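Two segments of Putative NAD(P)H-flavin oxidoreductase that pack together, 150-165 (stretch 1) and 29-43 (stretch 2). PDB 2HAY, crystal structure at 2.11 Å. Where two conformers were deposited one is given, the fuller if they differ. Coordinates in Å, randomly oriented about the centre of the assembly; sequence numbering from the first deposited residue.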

# COMPACT_ATOMS: atom_id res chain seq x y z
N ILE B 150 -0.55 2.18 -1.07
CA ILE B 150 -1.68 1.97 -2.03
C ILE B 150 -1.33 2.53 -3.43
O ILE B 150 -1.53 1.86 -4.48
CB ILE B 150 -3.01 2.59 -1.51
CG1 ILE B 150 -3.34 2.09 -0.10
CG2 ILE B 150 -4.17 2.38 -2.54
CD1 ILE B 150 -4.62 2.67 0.53
N ALA B 151 -0.82 3.77 -3.43
CA ALA B 151 -0.39 4.48 -4.63
C ALA B 151 0.78 3.74 -5.26
O ALA B 151 0.81 3.57 -6.46
CB ALA B 151 0.02 5.92 -4.30
N LEU B 152 1.71 3.29 -4.43
CA LEU B 152 2.80 2.48 -4.93
C LEU B 152 2.28 1.31 -5.75
O LEU B 152 2.76 1.05 -6.87
CB LEU B 152 3.66 1.99 -3.77
CG LEU B 152 4.99 1.35 -4.13
CD1 LEU B 152 5.92 2.40 -4.79
CD2 LEU B 152 5.58 0.83 -2.84
N GLY B 153 1.32 0.59 -5.18
CA GLY B 153 0.66 -0.51 -5.84
C GLY B 153 -0.01 -0.12 -7.15
O GLY B 153 0.16 -0.80 -8.16
N ASN B 154 -0.78 0.97 -7.12
CA ASN B 154 -1.48 1.40 -8.32
C ASN B 154 -0.53 1.84 -9.41
O ASN B 154 -0.76 1.55 -10.58
CB ASN B 154 -2.52 2.49 -8.01
CG ASN B 154 -3.75 1.92 -7.31
OD1 ASN B 154 -4.24 2.46 -6.31
ND2 ASN B 154 -4.24 0.80 -7.82
N MSE B 155 0.53 2.54 -9.04
CA MSE B 155 1.57 2.92 -10.01
C MSE B 155 2.22 1.72 -10.69
O MSE B 155 2.36 1.71 -11.90
CB MSE B 155 2.63 3.80 -9.34
CG MSE B 155 2.12 5.21 -9.13
SE MSE B 155 3.55 6.46 -8.75
CE MSE B 155 3.93 5.96 -6.93
N MSE B 156 2.62 0.74 -9.89
CA MSE B 156 3.28 -0.47 -10.38
C MSE B 156 2.40 -1.34 -11.27
O MSE B 156 2.91 -1.91 -12.22
CB MSE B 156 3.81 -1.30 -9.23
CG MSE B 156 5.03 -0.66 -8.54
SE MSE B 156 5.84 -1.96 -7.33
CE MSE B 156 4.39 -2.03 -6.05
N MSE B 157 1.10 -1.43 -10.96
CA MSE B 157 0.15 -2.16 -11.81
C MSE B 157 -0.08 -1.45 -13.14
O MSE B 157 -0.07 -2.08 -14.21
CB MSE B 157 -1.20 -2.40 -11.10
CG MSE B 157 -2.21 -3.18 -11.95
SE MSE B 157 -1.54 -4.94 -12.49
CE MSE B 157 -1.82 -5.80 -10.76
N THR B 158 -0.28 -0.14 -13.07
CA THR B 158 -0.37 0.71 -14.25
C THR B 158 0.89 0.58 -15.12
O THR B 158 0.77 0.29 -16.28
CB THR B 158 -0.63 2.18 -13.84
OG1 THR B 158 -1.82 2.23 -13.05
CG2 THR B 158 -0.81 3.09 -15.08
N ALA B 159 2.09 0.73 -14.53
CA ALA B 159 3.33 0.45 -15.24
C ALA B 159 3.35 -0.95 -15.88
O ALA B 159 3.70 -1.08 -17.04
CB ALA B 159 4.56 0.64 -14.32
N ALA B 160 2.94 -1.97 -15.14
CA ALA B 160 2.99 -3.34 -15.63
C ALA B 160 2.10 -3.53 -16.87
O ALA B 160 2.53 -4.13 -17.84
CB ALA B 160 2.61 -4.32 -14.54
N LEU B 161 0.88 -2.99 -16.82
CA LEU B 161 -0.08 -3.01 -17.92
C LEU B 161 0.44 -2.28 -19.17
O LEU B 161 0.06 -2.58 -20.30
CB LEU B 161 -1.42 -2.42 -17.48
CG LEU B 161 -2.24 -3.29 -16.54
CD1 LEU B 161 -3.24 -2.43 -15.73
CD2 LEU B 161 -2.98 -4.44 -17.25
N LEU B 162 1.35 -1.34 -18.92
CA LEU B 162 1.99 -0.57 -19.96
C LEU B 162 3.28 -1.23 -20.47
O LEU B 162 3.85 -0.79 -21.46
CB LEU B 162 2.26 0.84 -19.41
CG LEU B 162 1.04 1.76 -19.29
CD1 LEU B 162 1.50 3.10 -18.70
CD2 LEU B 162 0.33 1.97 -20.66
N GLY B 163 3.73 -2.29 -19.81
CA GLY B 163 5.01 -2.93 -20.16
C GLY B 163 6.21 -2.24 -19.56
O GLY B 163 7.34 -2.51 -19.95
N ILE B 164 5.98 -1.36 -18.58
CA ILE B 164 7.02 -0.60 -17.94
C ILE B 164 7.43 -1.37 -16.68
O ILE B 164 6.59 -1.75 -15.87
CB ILE B 164 6.54 0.84 -17.61
CG1 ILE B 164 6.31 1.61 -18.92
CG2 ILE B 164 7.51 1.57 -16.66
CD1 ILE B 164 5.58 2.93 -18.73
N ASP B 165 8.73 -1.63 -16.57
CA ASP B 165 9.31 -2.23 -15.40
C ASP B 165 9.51 -1.24 -14.24
O ASP B 165 9.68 -0.03 -14.41
CB ASP B 165 10.62 -2.91 -15.75
CG ASP B 165 10.41 -4.18 -16.51
OD1 ASP B 165 9.73 -5.08 -15.97
OD2 ASP B 165 10.85 -4.26 -17.67
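Stretch 2 29-43: KISDEDLALILDAAW

Stretch 2 is helical from Asp32 to Trp43, with Lys29, Ile30 and Ser31 leading into the helix. Ser31 is the N-cap: its OG accepts a hydrogen bond from Asp34 N at 3.1 Å. The helix runs roughly antiparallel to the helix of stretch 1. The angle between their N-to-C directions is 150°, and the axes come within 7.9 Å of each other. The start of stretch 1 therefore meets the end of stretch 2. The two segments bury 625 Å² between them, both sides summed. No direct hydrogen bond joins them, and the contact is mainly apolar.

At Ala151 the backbones are close. Its CA lies 4.4 Å from Ala42 CA, and the two CB atoms are 3.9 Å apart. With methyl side chains on both residues, nothing bulky intervenes here. Leu152 points away from stretch 2, and Gly153 makes no contact with it.

Asn154 CB points toward stretch 2, and its backbone O lies 3.8 Å from Ala41 CB. Met155, a selenomethionine, reaches across with its CG. Met155 CG is 3.3 Å from Ile38 O, 3.7 Å from Ile38 CG2 and 3.8 Å from Ala42 CB. Met156 points away and Met157 is out of reach.

Thr158 is one turn beyond Asn154. Its OG1 donates a hydrogen bond to Asn154 O at 2.8 Å, so the hydroxyl is satisfied within its own helix. The same OG1 lies 3.3 Å from Ala41 CB. Thr158 CG2 packs 3.9 Å from Leu37 CG. Ala159 CB touches Ile38 CD1 at 3.9 Å. Ile38 is a knob in the hole formed by Met155, Thr158, Ala159 and Leu162. Its CB points sideways, but the end of its side chain comes nearer to stretch 1.

Leu162 points toward stretch 2. Its CD1 is 3.9 Å from Asp34 CG and 4.3 Å from both Leu37 CD2 and Ile38 CG1. A water bridges the segments here, donating to Asp34 OD2 at 2.8 Å and to Leu162 O at 3.0 Å.

Gly163 has positive phi and belongs to a Schellman motif that closes the helix. Gly163 N bonds to Ala160 O at 3.0 Å, and Ile164 N bonds to Ala159 O at 2.8 Å. Beyond this turn, Ile164 again points toward stretch 2. Its CD1 lies 3.7 Å from Asp34 CB and 3.8 Å from Ile38 CD1, while its CG2 meets Ile30 CD1 at 3.8 Å. Asp165 then points away.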

# COMPACT_ATOMS: atom_id res chain seq x y z
N LYS B 29 13.81 5.47 -22.48
CA LYS B 29 13.00 6.30 -21.59
C LYS B 29 11.50 6.10 -21.75
O LYS B 29 11.02 5.69 -22.81
CB LYS B 29 13.34 7.79 -21.77
CG LYS B 29 14.77 8.15 -21.41
CD LYS B 29 15.60 8.49 -22.64
CE LYS B 29 15.42 9.97 -23.03
NZ LYS B 29 16.62 10.50 -23.72
N ILE B 30 10.76 6.40 -20.68
CA ILE B 30 9.30 6.28 -20.67
C ILE B 30 8.73 7.52 -21.33
O ILE B 30 9.24 8.61 -21.12
CB ILE B 30 8.80 6.15 -19.21
CG1 ILE B 30 9.22 4.80 -18.61
CG2 ILE B 30 7.27 6.38 -19.08
CD1 ILE B 30 9.36 4.86 -17.11
N SER B 31 7.66 7.37 -22.11
CA SER B 31 7.05 8.54 -22.76
C SER B 31 6.36 9.42 -21.72
O SER B 31 6.03 8.96 -20.62
CB SER B 31 6.03 8.10 -23.81
OG SER B 31 4.89 7.52 -23.19
N ASP B 32 6.15 10.68 -22.09
CA ASP B 32 5.38 11.63 -21.29
C ASP B 32 3.97 11.12 -20.97
O ASP B 32 3.48 11.31 -19.85
CB ASP B 32 5.25 12.97 -22.02
CG ASP B 32 6.57 13.74 -22.11
OD1 ASP B 32 6.65 14.63 -22.98
OD2 ASP B 32 7.51 13.47 -21.32
N GLU B 33 3.32 10.50 -21.94
CA GLU B 33 1.97 9.98 -21.76
C GLU B 33 1.92 8.83 -20.75
O GLU B 33 1.01 8.75 -19.93
CB GLU B 33 1.36 9.58 -23.10
CG GLU B 33 1.57 10.62 -24.20
CD GLU B 33 2.92 10.46 -24.92
OE1 GLU B 33 3.12 9.44 -25.60
OE2 GLU B 33 3.76 11.37 -24.84
N ASP B 34 2.91 7.94 -20.81
CA ASP B 34 2.96 6.81 -19.91
C ASP B 34 3.27 7.25 -18.48
O ASP B 34 2.63 6.77 -17.56
CB ASP B 34 3.95 5.76 -20.38
CG ASP B 34 3.44 4.95 -21.59
OD1 ASP B 34 2.33 5.22 -22.09
OD2 ASP B 34 4.16 4.05 -22.06
N LEU B 35 4.22 8.17 -18.30
CA LEU B 35 4.52 8.71 -16.98
C LEU B 35 3.31 9.43 -16.38
O LEU B 35 3.00 9.26 -15.21
CB LEU B 35 5.77 9.63 -17.03
CG LEU B 35 6.25 10.18 -15.68
CD1 LEU B 35 6.93 9.06 -14.88
CD2 LEU B 35 7.19 11.42 -15.84
N ALA B 36 2.63 10.25 -17.19
CA ALA B 36 1.44 10.96 -16.74
C ALA B 36 0.33 10.00 -16.24
O ALA B 36 -0.25 10.23 -15.18
CB ALA B 36 0.92 11.87 -17.85
N LEU B 37 0.06 8.93 -16.98
CA LEU B 37 -0.92 7.93 -16.56
C LEU B 37 -0.51 7.27 -15.26
O LEU B 37 -1.36 7.09 -14.39
CB LEU B 37 -1.15 6.88 -17.64
CG LEU B 37 -2.26 5.86 -17.41
CD1 LEU B 37 -3.62 6.53 -17.18
CD2 LEU B 37 -2.33 4.95 -18.64
N ILE B 38 0.76 6.93 -15.11
CA ILE B 38 1.26 6.32 -13.88
C ILE B 38 1.07 7.25 -12.67
O ILE B 38 0.65 6.80 -11.58
CB ILE B 38 2.75 5.88 -14.02
CG1 ILE B 38 2.90 4.68 -14.98
CG2 ILE B 38 3.35 5.52 -12.62
CD1 ILE B 38 4.38 4.40 -15.44
N LEU B 39 1.35 8.54 -12.86
CA LEU B 39 1.19 9.52 -11.81
C LEU B 39 -0.29 9.77 -11.49
O LEU B 39 -0.65 10.01 -10.34
CB LEU B 39 1.91 10.81 -12.18
CG LEU B 39 3.43 10.77 -12.05
CD1 LEU B 39 3.97 12.04 -12.70
CD2 LEU B 39 3.82 10.72 -10.57
N ASP B 40 -1.13 9.73 -12.52
CA ASP B 40 -2.59 9.80 -12.35
C ASP B 40 -3.10 8.65 -11.49
O ASP B 40 -4.02 8.84 -10.71
CB ASP B 40 -3.28 9.76 -13.70
CG ASP B 40 -3.50 11.16 -14.29
OD1 ASP B 40 -4.07 11.23 -15.39
OD2 ASP B 40 -3.11 12.18 -13.67
N ALA B 41 -2.46 7.48 -11.60
CA ALA B 41 -2.81 6.31 -10.79
C ALA B 41 -2.55 6.55 -9.29
O ALA B 41 -3.36 6.17 -8.44
CB ALA B 41 -2.04 5.04 -11.28
N ALA B 42 -1.43 7.21 -8.98
CA ALA B 42 -1.12 7.62 -7.60
C ALA B 42 -2.09 8.70 -7.12
O ALA B 42 -2.68 8.61 -6.05
CB ALA B 42 0.32 8.12 -7.54
N TRP B 43 -2.25 9.74 -7.92
CA TRP B 43 -3.10 10.86 -7.55
C TRP B 43 -4.54 10.44 -7.25
O TRP B 43 -5.16 10.96 -6.33
CB TRP B 43 -3.08 11.89 -8.68
CG TRP B 43 -4.03 13.04 -8.54
CD1 TRP B 43 -4.10 13.93 -7.50
CD2 TRP B 43 -5.02 13.45 -9.49
NE1 TRP B 43 -5.10 14.86 -7.74
CE2 TRP B 43 -5.67 14.59 -8.95
CE3 TRP B 43 -5.42 12.96 -10.74
CZ2 TRP B 43 -6.70 15.26 -9.63
CZ3 TRP B 43 -6.45 13.61 -11.41
CH2 TRP B 43 -7.09 14.76 -10.85
O HOH W 1 5.48 1.60 -22.15